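Local structure of glucose-6-phosphate isomerase (Chlamydia trachomatis D/UW-3/CX, 6OTU) at residues R325-S339 against R371-Q385. The protein catalyses the reversible isomerization of glucose-6-phosphate to fructose-6-phosphate. Residues are numbered along the deposited sequence; the frame is centred on the assembly and turned at random.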
# COMPACT_ATOMS: atom_id res chain seq x y z
N ARG A 325 -17.16 7.26 8.46
CA ARG A 325 -16.41 6.63 9.54
C ARG A 325 -17.25 6.50 10.81
O ARG A 325 -17.43 5.39 11.33
CB ARG A 325 -15.12 7.42 9.82
CG ARG A 325 -14.35 6.99 11.08
CD ARG A 325 -13.83 5.55 11.00
NE ARG A 325 -12.63 5.42 11.82
CZ ARG A 325 -12.33 4.38 12.60
NH1 ARG A 325 -13.15 3.35 12.72
NH2 ARG A 325 -11.19 4.39 13.28
N ASN A 326 -17.76 7.62 11.33
CA ASN A 326 -18.48 7.62 12.60
C ASN A 326 -19.97 7.33 12.46
O ASN A 326 -20.56 6.71 13.34
CB ASN A 326 -18.31 8.98 13.31
CG ASN A 326 -16.84 9.41 13.42
OD1 ASN A 326 -16.40 10.34 12.73
ND2 ASN A 326 -16.09 8.74 14.29
N LEU A 327 -20.61 7.77 11.39
CA LEU A 327 -22.05 7.57 11.37
C LEU A 327 -22.46 6.26 10.74
O LEU A 327 -23.36 5.60 11.26
CB LEU A 327 -22.72 8.75 10.66
CG LEU A 327 -22.63 9.81 11.76
CD1 LEU A 327 -22.59 11.20 11.20
CD2 LEU A 327 -23.78 9.64 12.74
N LEU A 328 -21.81 5.84 9.65
CA LEU A 328 -22.11 4.56 9.01
C LEU A 328 -21.24 3.42 9.52
O LEU A 328 -21.57 2.25 9.30
CB LEU A 328 -21.95 4.67 7.49
CG LEU A 328 -22.92 5.63 6.82
CD1 LEU A 328 -22.86 5.40 5.33
CD2 LEU A 328 -24.35 5.47 7.37
N GLY A 329 -20.12 3.76 10.16
CA GLY A 329 -19.28 2.79 10.83
C GLY A 329 -18.23 2.10 10.00
O GLY A 329 -17.73 1.05 10.42
N TYR A 330 -17.85 2.63 8.85
CA TYR A 330 -16.85 1.94 8.04
C TYR A 330 -15.45 2.27 8.57
O TYR A 330 -15.09 3.45 8.63
CB TYR A 330 -16.99 2.32 6.57
CG TYR A 330 -18.41 2.19 6.02
CD1 TYR A 330 -19.18 1.06 6.27
CD2 TYR A 330 -18.97 3.22 5.23
CE1 TYR A 330 -20.48 0.95 5.76
CE2 TYR A 330 -20.26 3.10 4.71
CZ TYR A 330 -21.00 1.97 4.98
OH TYR A 330 -22.27 1.87 4.48
N PRO A 331 -14.65 1.27 8.95
CA PRO A 331 -13.36 1.55 9.60
C PRO A 331 -12.20 1.86 8.65
O PRO A 331 -11.10 2.13 9.14
CB PRO A 331 -13.10 0.27 10.40
CG PRO A 331 -13.77 -0.82 9.58
CD PRO A 331 -14.96 -0.17 8.90
N THR A 332 -12.38 1.82 7.33
CA THR A 332 -11.29 2.11 6.40
C THR A 332 -11.78 3.05 5.31
O THR A 332 -12.97 3.30 5.17
CB THR A 332 -10.69 0.85 5.73
OG1 THR A 332 -11.53 0.41 4.65
CG2 THR A 332 -10.46 -0.28 6.73
N THR A 333 -10.81 3.59 4.56
CA THR A 333 -11.01 4.35 3.33
C THR A 333 -9.92 3.95 2.35
O THR A 333 -8.74 3.99 2.69
CB THR A 333 -10.93 5.88 3.55
OG1 THR A 333 -11.86 6.29 4.55
CG2 THR A 333 -11.29 6.62 2.27
N ALA A 334 -10.33 3.59 1.13
CA ALA A 334 -9.42 3.30 0.03
C ALA A 334 -9.29 4.53 -0.87
O ALA A 334 -10.29 5.03 -1.41
CB ALA A 334 -9.90 2.12 -0.80
N VAL A 335 -8.06 4.99 -1.06
CA VAL A 335 -7.76 6.07 -2.00
C VAL A 335 -7.26 5.43 -3.29
O VAL A 335 -6.25 4.72 -3.29
CB VAL A 335 -6.74 7.06 -1.41
CG1 VAL A 335 -6.63 8.29 -2.28
CG2 VAL A 335 -7.12 7.44 0.04
N ILE A 336 -7.96 5.69 -4.40
CA ILE A 336 -7.71 4.97 -5.65
C ILE A 336 -7.36 5.94 -6.77
O ILE A 336 -8.26 6.42 -7.48
CB ILE A 336 -8.93 4.12 -6.05
CG1 ILE A 336 -9.33 3.16 -4.92
CG2 ILE A 336 -8.67 3.37 -7.36
CD1 ILE A 336 -8.26 2.12 -4.55
N PRO A 337 -6.09 6.28 -6.98
CA PRO A 337 -5.74 7.20 -8.08
C PRO A 337 -5.65 6.48 -9.43
O PRO A 337 -4.96 5.46 -9.57
CB PRO A 337 -4.37 7.78 -7.65
CG PRO A 337 -4.06 7.13 -6.24
CD PRO A 337 -4.94 5.92 -6.12
N TYR A 338 -6.37 7.00 -10.43
CA TYR A 338 -6.27 6.50 -11.80
C TYR A 338 -5.18 7.29 -12.51
O TYR A 338 -5.42 8.09 -13.42
CB TYR A 338 -7.61 6.58 -12.53
CG TYR A 338 -8.51 5.39 -12.23
CD1 TYR A 338 -8.95 5.16 -10.93
CD2 TYR A 338 -8.89 4.48 -13.23
CE1 TYR A 338 -9.76 4.09 -10.63
CE2 TYR A 338 -9.70 3.39 -12.93
CZ TYR A 338 -10.14 3.20 -11.62
OH TYR A 338 -10.94 2.12 -11.27
N SER A 339 -3.95 7.07 -12.05
CA SER A 339 -2.84 7.98 -12.32
C SER A 339 -1.50 7.35 -11.97
O SER A 339 -1.19 7.18 -10.78
CB SER A 339 -3.00 9.28 -11.53
OG SER A 339 -2.01 10.23 -11.90
N ARG A 371 -14.53 6.73 17.42
CA ARG A 371 -13.39 6.30 16.63
C ARG A 371 -12.86 7.46 15.80
O ARG A 371 -13.63 8.29 15.30
CB ARG A 371 -13.76 5.11 15.73
CG ARG A 371 -14.29 3.95 16.57
CD ARG A 371 -14.31 2.63 15.83
NE ARG A 371 -14.84 1.55 16.67
CZ ARG A 371 -14.09 0.71 17.37
NH1 ARG A 371 -12.76 0.81 17.34
NH2 ARG A 371 -14.66 -0.24 18.11
N THR A 372 -11.55 7.53 15.66
CA THR A 372 -10.95 8.61 14.89
C THR A 372 -10.46 8.12 13.53
O THR A 372 -11.27 7.67 12.72
CB THR A 372 -9.84 9.26 15.70
OG1 THR A 372 -9.02 8.22 16.25
CG2 THR A 372 -10.47 10.11 16.81
N SER A 373 -9.15 8.21 13.25
CA SER A 373 -8.68 7.93 11.89
C SER A 373 -9.09 6.53 11.46
O SER A 373 -9.01 5.59 12.26
CB SER A 373 -7.16 8.07 11.77
OG SER A 373 -6.78 7.86 10.42
N PRO A 374 -9.59 6.36 10.24
CA PRO A 374 -9.71 5.02 9.66
C PRO A 374 -8.36 4.57 9.12
O PRO A 374 -7.39 5.34 9.04
CB PRO A 374 -10.73 5.21 8.54
CG PRO A 374 -10.60 6.66 8.14
CD PRO A 374 -10.12 7.42 9.36
N ILE A 375 -8.29 3.27 8.78
CA ILE A 375 -7.17 2.78 7.99
C ILE A 375 -7.23 3.41 6.62
O ILE A 375 -8.28 3.42 5.96
CB ILE A 375 -7.18 1.24 7.89
CG1 ILE A 375 -7.42 0.59 9.26
CG2 ILE A 375 -5.88 0.73 7.29
CD1 ILE A 375 -6.40 0.92 10.26
N ILE A 376 -6.13 3.99 6.19
CA ILE A 376 -6.04 4.56 4.85
C ILE A 376 -5.15 3.63 4.05
O ILE A 376 -4.04 3.30 4.47
CB ILE A 376 -5.52 6.01 4.89
CG1 ILE A 376 -6.53 6.89 5.63
CG2 ILE A 376 -5.29 6.54 3.47
CD1 ILE A 376 -6.04 8.31 5.95
N TRP A 377 -5.68 3.15 2.92
CA TRP A 377 -4.99 2.19 2.08
C TRP A 377 -5.48 2.38 0.65
O TRP A 377 -6.39 3.16 0.40
CB TRP A 377 -5.25 0.76 2.57
CG TRP A 377 -6.67 0.36 2.44
CD1 TRP A 377 -7.74 0.86 3.14
CD2 TRP A 377 -7.19 -0.61 1.53
NE1 TRP A 377 -8.91 0.24 2.71
CE2 TRP A 377 -8.59 -0.67 1.74
CE3 TRP A 377 -6.61 -1.44 0.56
CZ2 TRP A 377 -9.42 -1.53 1.01
CZ3 TRP A 377 -7.44 -2.30 -0.16
CH2 TRP A 377 -8.83 -2.34 0.07
N GLY A 378 -4.87 1.68 -0.28
CA GLY A 378 -5.29 1.80 -1.67
C GLY A 378 -4.13 1.61 -2.62
O GLY A 378 -2.98 1.43 -2.23
N ASP A 379 -4.47 1.67 -3.91
CA ASP A 379 -3.51 1.55 -5.00
C ASP A 379 -4.17 2.11 -6.26
O ASP A 379 -5.32 2.56 -6.22
CB ASP A 379 -3.06 0.09 -5.18
CG ASP A 379 -1.60 -0.02 -5.59
OD1 ASP A 379 -1.14 0.81 -6.40
OD2 ASP A 379 -0.91 -0.94 -5.09
N VAL A 380 -3.44 2.07 -7.38
CA VAL A 380 -3.88 2.78 -8.58
C VAL A 380 -4.89 1.95 -9.37
O VAL A 380 -4.95 0.72 -9.28
CB VAL A 380 -2.69 3.20 -9.48
CG1 VAL A 380 -1.66 4.06 -8.70
CG2 VAL A 380 -2.04 2.00 -10.12
N GLY A 381 -5.69 2.65 -10.16
CA GLY A 381 -6.48 2.04 -11.21
C GLY A 381 -5.82 2.28 -12.56
O GLY A 381 -5.08 3.25 -12.73
N THR A 382 -6.09 1.40 -13.53
CA THR A 382 -7.06 0.30 -13.42
C THR A 382 -6.55 -0.98 -12.71
O THR A 382 -7.32 -1.94 -12.58
CB THR A 382 -7.55 -0.17 -14.82
OG1 THR A 382 -6.41 -0.54 -15.62
CG2 THR A 382 -8.39 0.89 -15.56
N ASN A 383 -5.28 -1.03 -12.29
CA ASN A 383 -4.77 -2.28 -11.69
C ASN A 383 -5.69 -2.79 -10.59
O ASN A 383 -5.97 -3.99 -10.52
CB ASN A 383 -3.36 -2.09 -11.12
CG ASN A 383 -2.38 -1.58 -12.14
OD1 ASN A 383 -2.58 -0.52 -12.71
ND2 ASN A 383 -1.29 -2.31 -12.35
N CYS A 384 -6.19 -1.89 -9.73
CA CYS A 384 -7.03 -2.28 -8.60
C CYS A 384 -8.26 -3.07 -9.03
O CYS A 384 -8.73 -3.94 -8.29
CB CYS A 384 -7.45 -1.05 -7.80
SG CYS A 384 -8.45 0.13 -8.77
N GLN A 385 -8.81 -2.79 -10.22
CA GLN A 385 -9.96 -3.54 -10.73
C GLN A 385 -9.68 -5.03 -10.90
O GLN A 385 -10.63 -5.83 -10.93
CB GLN A 385 -10.43 -2.95 -12.08
CG GLN A 385 -10.57 -1.44 -12.08
CD GLN A 385 -10.90 -0.85 -13.43
OE1 GLN A 385 -11.23 0.33 -13.55
NE2 GLN A 385 -10.81 -1.68 -14.48
O HOH W 1 -17.54 6.55 16.12
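Arg325 lays its guanidinium against the backbone of 371-374. Arg325 NE donates to Thr372 O at 2.8 Å. Arg325 NH2 donates to Ser373 O at 2.7 Å, from above that carbonyl plane. A bend at chi2 (63°) turns the chain toward both oxygens. Arg371 CB covers one face of the guanidinium, and Pro331 O lies over the other. Arg325 NH2 and Arg371 NH1 both form salt bridges with Asp397 of the second subunit, probably offsetting their like charges. Asn326 ND2 reaches Arg371 O at 2.7 Å, with the acceptor in its amide plane, and a water links ND2 to Arg371 N.

Strands 332-337 and 375-377 run parallel. Their ladder bonds include Thr333 N to Ile375 O and Val335 N to Trp377 O. Trp377 has chi1 66°, with CG between its backbone N and carbonyl carbon. This turns the indole across strand 332-337: Ala334 CB sits over its five-membered ring, and Trp377 NE1 makes a weak bond to Thr332 OG1.

Gly381 CA rests on the Tyr338 ring, 3.7 Å from its centroid and 4° off the normal. Having no side chain lets Gly381 come this close. Tyr338 OH donates to a lone pair of Gln385 OE1 at 2.9 Å. The Gln385 side chain lies about 4 Å from that of His386, probably an active-site residue. Cys384 SG packs on Ile336 CG2.

This beta-alpha-beta unit has helix 345-357 as its crossover. Val335 and Ile375 pack on that helix, and Tyr338 on helix 422-439. Strand 401-406 flanks 332-337 on its other side, leaving 375-377 outermost in this chain's mixed sheet.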